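Local coordinates for DUF3863 domain-containing protein (Parabacteroides distasonis, PDB 3LM3), which is of unknown function but is probably a carbohydrate-active enzyme, related to glycoside hydrolases and deacetylases, at residues 27-32 / 86-91; 72-77 / 92-97; 103-108 / 140-145; 244-249 / 282-287. One frame throughout, in Å; residues are numbered along the deposited sequence. Where two conformers were deposited one is given.

Interaction 1: 27-32 / 86-91; sequences IMIRTT and KNYREI
Tyr88 OH donates a hydrogen bond to the backbone O of Arg30, 2.7 Å away, although the placement of that oxygen is somewhat doubtful. The bond joins the start of helix 86-102 to the loop leaving strand 21-29, within a parallel beta/alpha fold like that of many glycoside hydrolases and deacetylases. Arg30 O sits at the ring edge, near its plane. Thr31 comes at the same phenol from another direction, its side chain crossing that of Tyr88 at about a right angle. Thr31 CG2 lies 4.3 Å from the centroid of the Tyr88 ring in an off-centre CH-pi contact, while Thr31 OG1 turns to Glu35. A phenylalanine in place of Tyr88 would probably leave Arg30 O without this donor and the ring less firmly tied to the loop. Arg30 sends its guanidinium the other way, where NE forms a salt bridge with Glu47. The rest of the contact is apolar. Ile29 CG2, anti to its backbone N, is directed at the helix and touches two residues one turn apart: it meets Tyr88 CE1 at the ring edge, 4.2 Å off, and stands equally far, 4.2 Å, from CG2 of Ile91.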
# COMPACT_ATOMS: atom_id res chain seq x y z
N ILE A 27 -3.96 0.40 -11.48
CA ILE A 27 -3.46 1.35 -12.48
C ILE A 27 -4.19 2.67 -12.29
O ILE A 27 -5.45 2.69 -12.28
CB ILE A 27 -3.62 0.82 -13.94
CG1 ILE A 27 -2.80 -0.45 -14.13
CG2 ILE A 27 -3.18 1.91 -14.95
CD1 ILE A 27 -2.98 -1.09 -15.46
N MSE A 28 -3.45 3.76 -12.09
CA MSE A 28 -3.99 5.08 -11.80
C MSE A 28 -4.11 5.91 -13.07
O MSE A 28 -3.16 5.96 -13.89
CB MSE A 28 -3.12 5.83 -10.81
CG MSE A 28 -3.58 7.20 -10.44
SE MSE A 28 -2.31 8.04 -9.25
CE MSE A 28 -3.45 9.48 -8.63
N ILE A 29 -5.26 6.55 -13.23
CA ILE A 29 -5.55 7.47 -14.33
C ILE A 29 -5.78 8.86 -13.73
O ILE A 29 -6.55 9.03 -12.80
CB ILE A 29 -6.81 7.05 -15.10
CG1 ILE A 29 -6.76 5.59 -15.56
CG2 ILE A 29 -7.05 8.01 -16.29
CD1 ILE A 29 -5.65 5.23 -16.44
N ARG A 30 -5.13 9.89 -14.29
CA ARG A 30 -5.16 11.25 -13.71
C ARG A 30 -4.97 12.28 -14.81
O ARG A 30 -4.68 11.91 -15.94
CB ARG A 30 -4.08 11.38 -12.63
CG ARG A 30 -2.66 11.28 -13.13
CD ARG A 30 -1.69 10.83 -12.06
NE ARG A 30 -0.33 11.10 -12.46
CZ ARG A 30 0.74 10.73 -11.76
NH1 ARG A 30 0.60 10.01 -10.65
NH2 ARG A 30 1.95 11.11 -12.19
N THR A 31 -5.13 13.57 -14.49
CA THR A 31 -4.84 14.67 -15.40
C THR A 31 -3.60 15.44 -14.96
O THR A 31 -2.99 16.13 -15.76
CB THR A 31 -6.01 15.66 -15.61
OG1 THR A 31 -6.03 16.67 -14.58
CG2 THR A 31 -7.38 14.95 -15.76
N THR A 32 -3.26 15.36 -13.69
CA THR A 32 -2.04 15.95 -13.11
C THR A 32 -1.62 15.02 -11.96
O THR A 32 -2.42 14.17 -11.53
CB THR A 32 -2.27 17.38 -12.56
OG1 THR A 32 -3.12 17.32 -11.40
CG2 THR A 32 -2.88 18.31 -13.58
N LYS A 86 -11.44 13.91 -25.55
CA LYS A 86 -11.60 12.63 -26.22
C LYS A 86 -10.75 11.52 -25.61
O LYS A 86 -11.22 10.38 -25.44
CB LYS A 86 -11.28 12.80 -27.70
CG LYS A 86 -11.26 11.52 -28.49
CD LYS A 86 -11.11 11.79 -29.98
CE LYS A 86 -10.97 10.49 -30.75
NZ LYS A 86 -10.97 10.68 -32.22
N ASN A 87 -9.50 11.82 -25.23
CA ASN A 87 -8.65 10.80 -24.62
C ASN A 87 -9.23 10.23 -23.33
O ASN A 87 -9.25 9.01 -23.13
CB ASN A 87 -7.20 11.26 -24.41
CG ASN A 87 -7.07 12.43 -23.46
OD1 ASN A 87 -7.82 13.42 -23.54
ND2 ASN A 87 -6.07 12.36 -22.61
N TYR A 88 -9.71 11.12 -22.46
CA TYR A 88 -10.28 10.67 -21.20
C TYR A 88 -11.58 9.95 -21.42
O TYR A 88 -11.84 8.96 -20.76
CB TYR A 88 -10.40 11.79 -20.18
CG TYR A 88 -9.03 12.16 -19.66
CD1 TYR A 88 -8.32 11.31 -18.82
CD2 TYR A 88 -8.40 13.33 -20.06
CE1 TYR A 88 -7.04 11.62 -18.37
CE2 TYR A 88 -7.13 13.64 -19.62
CZ TYR A 88 -6.45 12.80 -18.78
OH TYR A 88 -5.17 13.10 -18.33
N ARG A 89 -12.38 10.38 -22.38
CA ARG A 89 -13.61 9.65 -22.69
C ARG A 89 -13.30 8.23 -23.19
O ARG A 89 -13.92 7.26 -22.73
CB ARG A 89 -14.45 10.41 -23.72
CG ARG A 89 -15.77 9.73 -24.04
CD ARG A 89 -16.74 10.70 -24.74
NE ARG A 89 -16.04 11.61 -25.67
CZ ARG A 89 -15.44 11.22 -26.79
NH1 ARG A 89 -15.43 9.94 -27.13
NH2 ARG A 89 -14.84 12.12 -27.56
N GLU A 90 -12.33 8.12 -24.09
CA GLU A 90 -11.90 6.83 -24.64
C GLU A 90 -11.34 5.91 -23.56
O GLU A 90 -11.62 4.71 -23.53
CB GLU A 90 -10.84 7.00 -25.74
CG GLU A 90 -11.36 7.61 -27.03
CD GLU A 90 -10.25 7.84 -28.07
OE1 GLU A 90 -9.05 8.02 -27.72
OE2 GLU A 90 -10.59 7.87 -29.26
N ILE A 91 -10.55 6.47 -22.66
CA ILE A 91 -10.01 5.68 -21.56
C ILE A 91 -11.13 5.19 -20.65
O ILE A 91 -11.13 4.02 -20.25
CB ILE A 91 -8.94 6.47 -20.76
CG1 ILE A 91 -7.69 6.61 -21.61
CG2 ILE A 91 -8.64 5.77 -19.45
CD1 ILE A 91 -6.72 7.72 -21.09

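Interaction 2: 72-77 / 92-97; sequences LTWGFT and RDYVVE
Val95 projects from helix 86-102 onto Trp74 and Phe76 of strand 73-76, and these three residues bury most of the surface. Its methyls divide the work, CG1 anti to the backbone N and CG2 anti to the carbonyl carbon. Val95 CG2 sits over one face of the indole, 3.8 Å from the centroid of the six-membered ring of Trp74, a CH-pi contact 21° off the normal. Val95 CG1 reaches the pyrrole part, 3.6 Å from Trp74 CG. The opposite indole face carries Leu72 CD1, and Trp74 NE1 bonds to Asp104 OD2, so the ring is both sandwiched and pinned. An alanine at Trp74 would probably open a gap between Leu72 and Val95 and leave Asp104 OD2 without its indole donor. Phe76 meets Val95 tip to tip, with Phe76 CZ 3.8 Å from Val95 CG2 at the ring edge. Beside it, Arg92 CG comes within 3.8 Å of Phe76 CE2, while the guanidinium goes on to the carbonyls of Asp83 and Ala80. Strand and helix axes run 153° apart, as in a beta-alpha-beta crossover that returns to strand 105-108. From helix 53-64, Val56 touches Trp74 and Leu53 touches Tyr94; Met137 of helix 120-138 packs on Phe76, Arg92 and Val95.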
# COMPACT_ATOMS: atom_id res chain seq x y z
N LEU A 72 -7.53 -6.33 -12.08
CA LEU A 72 -6.88 -5.23 -11.38
C LEU A 72 -7.89 -4.13 -11.08
O LEU A 72 -9.03 -4.15 -11.53
CB LEU A 72 -5.71 -4.73 -12.19
CG LEU A 72 -5.95 -4.18 -13.60
CD1 LEU A 72 -6.65 -2.81 -13.61
CD2 LEU A 72 -4.61 -4.14 -14.40
N THR A 73 -7.46 -3.15 -10.30
CA THR A 73 -8.24 -1.98 -9.97
C THR A 73 -7.80 -0.80 -10.80
O THR A 73 -6.63 -0.41 -10.73
CB THR A 73 -8.08 -1.66 -8.48
OG1 THR A 73 -8.53 -2.78 -7.71
CG2 THR A 73 -8.84 -0.41 -8.06
N TRP A 74 -8.73 -0.20 -11.53
CA TRP A 74 -8.51 1.08 -12.20
C TRP A 74 -8.91 2.17 -11.23
O TRP A 74 -10.04 2.19 -10.75
CB TRP A 74 -9.38 1.16 -13.44
CG TRP A 74 -9.06 0.14 -14.49
CD1 TRP A 74 -9.73 -1.04 -14.73
CD2 TRP A 74 -8.03 0.22 -15.50
NE1 TRP A 74 -9.17 -1.68 -15.80
CE2 TRP A 74 -8.13 -0.93 -16.29
CE3 TRP A 74 -7.01 1.15 -15.78
CZ2 TRP A 74 -7.27 -1.18 -17.36
CZ3 TRP A 74 -6.17 0.91 -16.86
CH2 TRP A 74 -6.29 -0.24 -17.64
N GLY A 75 -8.01 3.08 -10.94
CA GLY A 75 -8.29 4.16 -10.04
C GLY A 75 -8.18 5.50 -10.74
O GLY A 75 -7.14 5.80 -11.34
N PHE A 76 -9.24 6.31 -10.67
CA PHE A 76 -9.30 7.61 -11.36
C PHE A 76 -9.34 8.76 -10.37
O PHE A 76 -10.10 8.73 -9.40
CB PHE A 76 -10.61 7.72 -12.15
CG PHE A 76 -10.68 6.87 -13.40
CD1 PHE A 76 -10.89 5.51 -13.35
CD2 PHE A 76 -10.58 7.47 -14.63
CE1 PHE A 76 -10.98 4.76 -14.53
CE2 PHE A 76 -10.65 6.72 -15.81
CZ PHE A 76 -10.84 5.39 -15.75
N THR A 77 -8.61 9.83 -10.65
CA THR A 77 -8.83 11.08 -9.94
C THR A 77 -10.17 11.72 -10.36
O THR A 77 -10.76 11.34 -11.36
CB THR A 77 -7.75 12.08 -10.24
OG1 THR A 77 -7.81 12.44 -11.63
CG2 THR A 77 -6.39 11.54 -9.86
N ARG A 92 -12.08 6.05 -20.29
CA ARG A 92 -13.19 5.61 -19.47
C ARG A 92 -13.97 4.47 -20.17
O ARG A 92 -14.32 3.47 -19.54
CB ARG A 92 -14.14 6.75 -19.08
CG ARG A 92 -13.54 7.73 -18.04
CD ARG A 92 -14.54 8.71 -17.51
NE ARG A 92 -15.12 9.54 -18.55
CZ ARG A 92 -14.63 10.71 -18.96
NH1 ARG A 92 -13.53 11.24 -18.44
NH2 ARG A 92 -15.25 11.35 -19.92
N ASP A 93 -14.25 4.61 -21.46
CA ASP A 93 -15.00 3.59 -22.20
C ASP A 93 -14.24 2.27 -22.17
O ASP A 93 -14.84 1.21 -21.96
CB ASP A 93 -15.27 4.01 -23.65
CG ASP A 93 -16.30 5.12 -23.80
OD1 ASP A 93 -17.02 5.47 -22.84
OD2 ASP A 93 -16.39 5.64 -24.93
N TYR A 94 -12.93 2.32 -22.35
CA TYR A 94 -12.12 1.11 -22.35
C TYR A 94 -12.12 0.45 -20.98
O TYR A 94 -12.24 -0.77 -20.84
CB TYR A 94 -10.68 1.44 -22.77
CG TYR A 94 -9.72 0.28 -22.62
CD1 TYR A 94 -9.76 -0.78 -23.50
CD2 TYR A 94 -8.82 0.21 -21.59
CE1 TYR A 94 -8.91 -1.86 -23.36
CE2 TYR A 94 -7.97 -0.84 -21.45
CZ TYR A 94 -8.02 -1.88 -22.33
OH TYR A 94 -7.17 -2.96 -22.18
N VAL A 95 -12.01 1.25 -19.94
CA VAL A 95 -12.02 0.73 -18.59
C VAL A 95 -13.38 0.06 -18.26
O VAL A 95 -13.44 -0.98 -17.60
CB VAL A 95 -11.65 1.83 -17.57
CG1 VAL A 95 -12.03 1.40 -16.19
CG2 VAL A 95 -10.15 2.12 -17.65
N VAL A 96 -14.49 0.64 -18.75
CA VAL A 96 -15.79 -0.01 -18.57
C VAL A 96 -15.83 -1.38 -19.29
O VAL A 96 -16.32 -2.38 -18.74
CB VAL A 96 -16.93 0.88 -19.04
CG1 VAL A 96 -18.27 0.11 -19.02
CG2 VAL A 96 -17.04 2.15 -18.15
N GLU A 97 -15.29 -1.43 -20.50
CA GLU A 97 -15.15 -2.70 -21.25
C GLU A 97 -14.35 -3.69 -20.42
O GLU A 97 -14.64 -4.87 -20.42
CB GLU A 97 -14.49 -2.45 -22.59
CG GLU A 97 -15.37 -1.72 -23.61
CD GLU A 97 -14.64 -1.13 -24.84
OE1 GLU A 97 -13.41 -1.22 -24.98
OE2 GLU A 97 -15.34 -0.53 -25.69

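Interaction 3: 103-108 / 140-145; sequences GDEVTY and NGYRPQ
Tyr142 and Glu105 cross at about a right angle, the carboxylate plane turned 85° from the phenol ring. They join the loop between helix 120-138 and strand 146-148 to strand 105-108 of the parallel sheet in the beta/alpha fold. With CG anti to its backbone N (chi1 179°), Tyr142 reaches from the loop to the strand. Tyr142 OH accepts a nearly straight hydrogen bond from Val106 N, 3.0 Å long, and rests 3.6 Å from Glu105 CG. The carbonyl of the same valine lies in the ring plane at the edge, with Val106 O 3.5 Å from Tyr142 CE2. Glu105 runs across that direction, and its OE2 takes the N-H of Gln145 at 2.9 Å, with a bent angle of 132° at the hydrogen. Farther along the strand, Pro144 crosses Thr107 at about a right angle, Pro144 CB standing 3.5 Å from Thr107 OG1, which hydrogen-bonds to Ser146 O. Strand 105-108 pairs with strand 73-76 through the backbones of Glu105 and Thr107; Val106 N, between them, is satisfied by the phenol oxygen instead. Glu105 OE1 is held by Thr73 OG1 and by Gly323 N at the start of helix 322-332, and these neutral donors would probably stabilise the charge of the buried carboxylate.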
# COMPACT_ATOMS: atom_id res chain seq x y z
N GLY A 103 -13.63 -8.38 -15.17
CA GLY A 103 -14.00 -8.18 -13.77
C GLY A 103 -13.02 -7.25 -13.07
O GLY A 103 -12.87 -7.28 -11.83
N ASP A 104 -12.35 -6.38 -13.83
CA ASP A 104 -11.54 -5.33 -13.20
C ASP A 104 -12.47 -4.47 -12.34
O ASP A 104 -13.65 -4.33 -12.63
CB ASP A 104 -10.84 -4.43 -14.22
CG ASP A 104 -9.70 -5.13 -14.96
OD1 ASP A 104 -9.21 -6.17 -14.47
OD2 ASP A 104 -9.33 -4.56 -16.02
N GLU A 105 -11.91 -3.87 -11.30
CA GLU A 105 -12.59 -2.91 -10.44
C GLU A 105 -12.37 -1.50 -11.02
O GLU A 105 -11.32 -1.21 -11.61
CB GLU A 105 -12.02 -3.02 -9.02
CG GLU A 105 -12.53 -2.06 -7.99
CD GLU A 105 -12.09 -2.42 -6.60
OE1 GLU A 105 -10.90 -2.71 -6.39
OE2 GLU A 105 -12.94 -2.42 -5.68
N VAL A 106 -13.33 -0.60 -10.80
CA VAL A 106 -13.23 0.79 -11.20
C VAL A 106 -13.55 1.64 -9.99
O VAL A 106 -14.65 1.53 -9.40
CB VAL A 106 -14.24 1.10 -12.31
CG1 VAL A 106 -14.05 2.59 -12.81
CG2 VAL A 106 -14.08 0.10 -13.49
N THR A 107 -12.59 2.45 -9.57
CA THR A 107 -12.82 3.24 -8.38
C THR A 107 -12.07 4.56 -8.38
O THR A 107 -11.46 4.96 -9.37
CB THR A 107 -12.50 2.41 -7.08
OG1 THR A 107 -13.14 3.06 -5.97
CG2 THR A 107 -10.97 2.26 -6.85
N TYR A 108 -12.27 5.29 -7.29
CA TYR A 108 -11.74 6.64 -7.07
C TYR A 108 -10.35 6.57 -6.47
O TYR A 108 -10.09 5.81 -5.52
CB TYR A 108 -12.69 7.39 -6.13
CG TYR A 108 -12.44 8.87 -5.93
CD1 TYR A 108 -12.09 9.67 -6.99
CD2 TYR A 108 -12.57 9.47 -4.68
CE1 TYR A 108 -11.85 11.05 -6.81
CE2 TYR A 108 -12.36 10.84 -4.51
CZ TYR A 108 -11.97 11.62 -5.60
OH TYR A 108 -11.69 12.98 -5.55
N ASN A 140 -25.54 -0.40 -14.53
CA ASN A 140 -26.20 -1.55 -13.96
C ASN A 140 -25.89 -1.80 -12.48
O ASN A 140 -25.80 -2.91 -11.99
CB ASN A 140 -26.01 -2.70 -14.93
CG ASN A 140 -26.63 -2.37 -16.29
OD1 ASN A 140 -27.84 -2.20 -16.38
ND2 ASN A 140 -25.80 -2.20 -17.33
N GLY A 141 -25.84 -0.69 -11.77
CA GLY A 141 -25.76 -0.67 -10.31
C GLY A 141 -24.39 -0.93 -9.73
O GLY A 141 -24.27 -1.11 -8.54
N TYR A 142 -23.38 -0.94 -10.58
CA TYR A 142 -22.00 -1.20 -10.17
C TYR A 142 -21.58 -0.30 -9.03
O TYR A 142 -21.80 0.92 -9.07
CB TYR A 142 -21.04 -0.98 -11.34
CG TYR A 142 -19.61 -1.22 -10.94
CD1 TYR A 142 -19.12 -2.49 -10.79
CD2 TYR A 142 -18.79 -0.16 -10.61
CE1 TYR A 142 -17.82 -2.73 -10.33
CE2 TYR A 142 -17.49 -0.36 -10.16
CZ TYR A 142 -17.01 -1.65 -10.02
OH TYR A 142 -15.75 -1.85 -9.58
N ARG A 143 -20.94 -0.89 -8.04
CA ARG A 143 -20.26 -0.13 -7.01
C ARG A 143 -18.90 -0.78 -6.76
O ARG A 143 -18.80 -2.00 -6.71
CB ARG A 143 -21.06 -0.09 -5.74
CG ARG A 143 -22.40 0.60 -5.89
CD ARG A 143 -23.22 0.54 -4.65
NE ARG A 143 -22.58 1.27 -3.57
CZ ARG A 143 -22.62 2.57 -3.41
NH1 ARG A 143 -23.24 3.35 -4.29
NH2 ARG A 143 -21.99 3.10 -2.37
N PRO A 144 -17.84 0.03 -6.62
CA PRO A 144 -16.55 -0.56 -6.33
C PRO A 144 -16.53 -1.20 -4.93
O PRO A 144 -17.35 -0.85 -4.08
CB PRO A 144 -15.61 0.64 -6.44
CG PRO A 144 -16.41 1.76 -6.00
CD PRO A 144 -17.79 1.50 -6.59
N GLN A 145 -15.61 -2.13 -4.71
CA GLN A 145 -15.45 -2.75 -3.39
C GLN A 145 -14.39 -2.04 -2.56
O GLN A 145 -14.30 -2.29 -1.37
CB GLN A 145 -15.10 -4.22 -3.54
CG GLN A 145 -16.24 -5.06 -4.07
CD GLN A 145 -15.84 -6.50 -4.26
OE1 GLN A 145 -14.95 -6.80 -5.05
NE2 GLN A 145 -16.49 -7.41 -3.52

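Interaction 4: 244-249 / 282-287; sequences VGPIET and VANIWE
Asn284 supplies the hydrogen bonding between strand 280-287 of the parallel sheet and the turn that leads into helix 247-253, a packing of connecting turn on strand within the beta/alpha fold. Asn284 ND2 donates to Val244 O over 2.9 Å, coming from above the carbonyl plane, 66° out of it. Asn284 OD1 faces Gly245 CA at 3.5 Å and also receives a weak bond from its neighbour Ile285 N. The turn has its own brace, since Thr249 OG1 donates to Gly245 O. The CH-pi contact belongs to Pro246, whose CG stands over one face of the Trp286 indole, 3.6 Å from the centroid of the five-membered ring and only 13° off the normal. Pro246 CB reaches out to Trp286 CZ2 at 3.8 Å. At the edge of that indole stands Asn284 ND2, in plane and 3.1 Å from Trp286 NE1, two donors side by side without a bond. The apolar pair is Val244 CG1 with Val282 CG1, 4.0 Å apart. Val244 CG2, placed between the backbone N and carbonyl carbon, packs against Ala283 O at 3.2 Å and against the Asn284 amide. Helix 255-277 adds Thr265 on Val244 and Phe270 on Val282. Trp286 itself meets the ring of Trp306 from helix 296-313, and strand 21-29 runs parallel beside strand 280-287.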
# COMPACT_ATOMS: atom_id res chain seq x y z
N VAL A 244 8.34 -3.52 -4.52
CA VAL A 244 7.78 -3.98 -5.78
C VAL A 244 7.41 -2.87 -6.75
O VAL A 244 7.13 -3.15 -7.91
CB VAL A 244 6.56 -4.91 -5.59
CG1 VAL A 244 6.93 -6.15 -4.74
CG2 VAL A 244 5.38 -4.13 -4.99
N GLY A 245 7.45 -1.63 -6.30
CA GLY A 245 7.05 -0.53 -7.17
C GLY A 245 8.05 -0.41 -8.32
O GLY A 245 9.27 -0.53 -8.13
N PRO A 246 7.58 -0.16 -9.55
CA PRO A 246 8.47 -0.13 -10.69
C PRO A 246 9.47 1.04 -10.76
O PRO A 246 10.53 0.88 -11.33
CB PRO A 246 7.49 -0.06 -11.88
CG PRO A 246 6.25 0.53 -11.30
CD PRO A 246 6.16 -0.06 -9.94
N ILE A 247 9.13 2.19 -10.18
CA ILE A 247 10.00 3.38 -10.29
C ILE A 247 11.40 3.11 -9.74
O ILE A 247 12.42 3.42 -10.37
CB ILE A 247 9.36 4.60 -9.58
CG1 ILE A 247 8.16 5.10 -10.40
CG2 ILE A 247 10.39 5.72 -9.34
CD1 ILE A 247 8.50 5.60 -11.82
N GLU A 248 11.44 2.51 -8.55
CA GLU A 248 12.71 2.30 -7.84
C GLU A 248 13.42 1.01 -8.21
O GLU A 248 14.50 0.71 -7.69
CB GLU A 248 12.47 2.33 -6.32
CG GLU A 248 11.87 3.61 -5.82
CD GLU A 248 10.38 3.76 -5.98
OE1 GLU A 248 9.69 2.79 -6.32
OE2 GLU A 248 9.90 4.92 -5.76
N THR A 249 12.82 0.24 -9.13
CA THR A 249 13.34 -1.07 -9.49
C THR A 249 13.49 -1.18 -11.01
O THR A 249 14.54 -0.84 -11.56
CB THR A 249 12.48 -2.22 -8.90
OG1 THR A 249 11.11 -2.12 -9.37
CG2 THR A 249 12.52 -2.18 -7.38
N VAL A 282 0.84 -9.25 -1.94
CA VAL A 282 1.64 -8.20 -2.51
C VAL A 282 0.70 -7.18 -3.13
O VAL A 282 -0.24 -7.53 -3.87
CB VAL A 282 2.58 -8.76 -3.60
CG1 VAL A 282 3.19 -7.64 -4.46
CG2 VAL A 282 3.66 -9.65 -2.94
N ALA A 283 0.96 -5.90 -2.84
CA ALA A 283 0.22 -4.76 -3.38
C ALA A 283 1.08 -3.93 -4.30
O ALA A 283 2.29 -3.77 -4.05
CB ALA A 283 -0.27 -3.86 -2.24
N ASN A 284 0.52 -3.40 -5.37
CA ASN A 284 1.31 -2.53 -6.25
C ASN A 284 0.40 -1.56 -6.96
O ASN A 284 -0.77 -1.82 -7.19
CB ASN A 284 2.10 -3.37 -7.24
CG ASN A 284 3.44 -2.76 -7.64
OD1 ASN A 284 3.77 -1.62 -7.31
ND2 ASN A 284 4.25 -3.56 -8.37
N ILE A 285 0.96 -0.39 -7.27
CA ILE A 285 0.26 0.69 -7.98
C ILE A 285 1.19 1.17 -9.09
O ILE A 285 2.33 1.54 -8.82
CB ILE A 285 -0.13 1.85 -7.06
CG1 ILE A 285 -1.11 1.36 -5.99
CG2 ILE A 285 -0.75 3.01 -7.90
CD1 ILE A 285 -1.38 2.37 -4.85
N TRP A 286 0.72 1.11 -10.32
CA TRP A 286 1.43 1.60 -11.50
C TRP A 286 0.62 2.72 -12.12
O TRP A 286 -0.54 2.54 -12.51
CB TRP A 286 1.60 0.52 -12.56
CG TRP A 286 2.54 -0.61 -12.24
CD1 TRP A 286 2.64 -1.29 -11.04
CD2 TRP A 286 3.54 -1.18 -13.09
NE1 TRP A 286 3.61 -2.25 -11.14
CE2 TRP A 286 4.19 -2.19 -12.37
CE3 TRP A 286 3.99 -0.90 -14.38
CZ2 TRP A 286 5.21 -2.96 -12.92
CZ3 TRP A 286 4.99 -1.67 -14.91
CH2 TRP A 286 5.60 -2.67 -14.19
N GLU A 287 1.21 3.89 -12.26
CA GLU A 287 0.51 4.99 -12.89
C GLU A 287 0.57 4.84 -14.41
O GLU A 287 1.63 4.58 -14.97
CB GLU A 287 1.13 6.30 -12.48
CG GLU A 287 1.08 6.62 -10.99
CD GLU A 287 2.10 5.89 -10.12
OE1 GLU A 287 3.07 5.26 -10.63
OE2 GLU A 287 1.98 6.01 -8.89

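All four contacts are buried and fasten elements to one parallel sheet, but at different distances from the chain's centre and by different means. Interactions 1 and 2 use successive turns of helix 86-102 against neighbouring strands, with centres about 9 Å apart; the first mixes one phenol bond with aliphatic contacts at a strand's end, the second is purely apolar across the contact. Interaction 3 lies on the next strand, 105-108, and is the most polar, with two hydrogen bonds to a partly exposed loop. Glu105 and Thr73 link it to interaction 2. Interaction 4, nearest the chain's centre, combines one amide hydrogen bond with a proline-on-indole CH-pi contact on the other side of strand 21-29, where Met28 N probably bonds to Trp286 O.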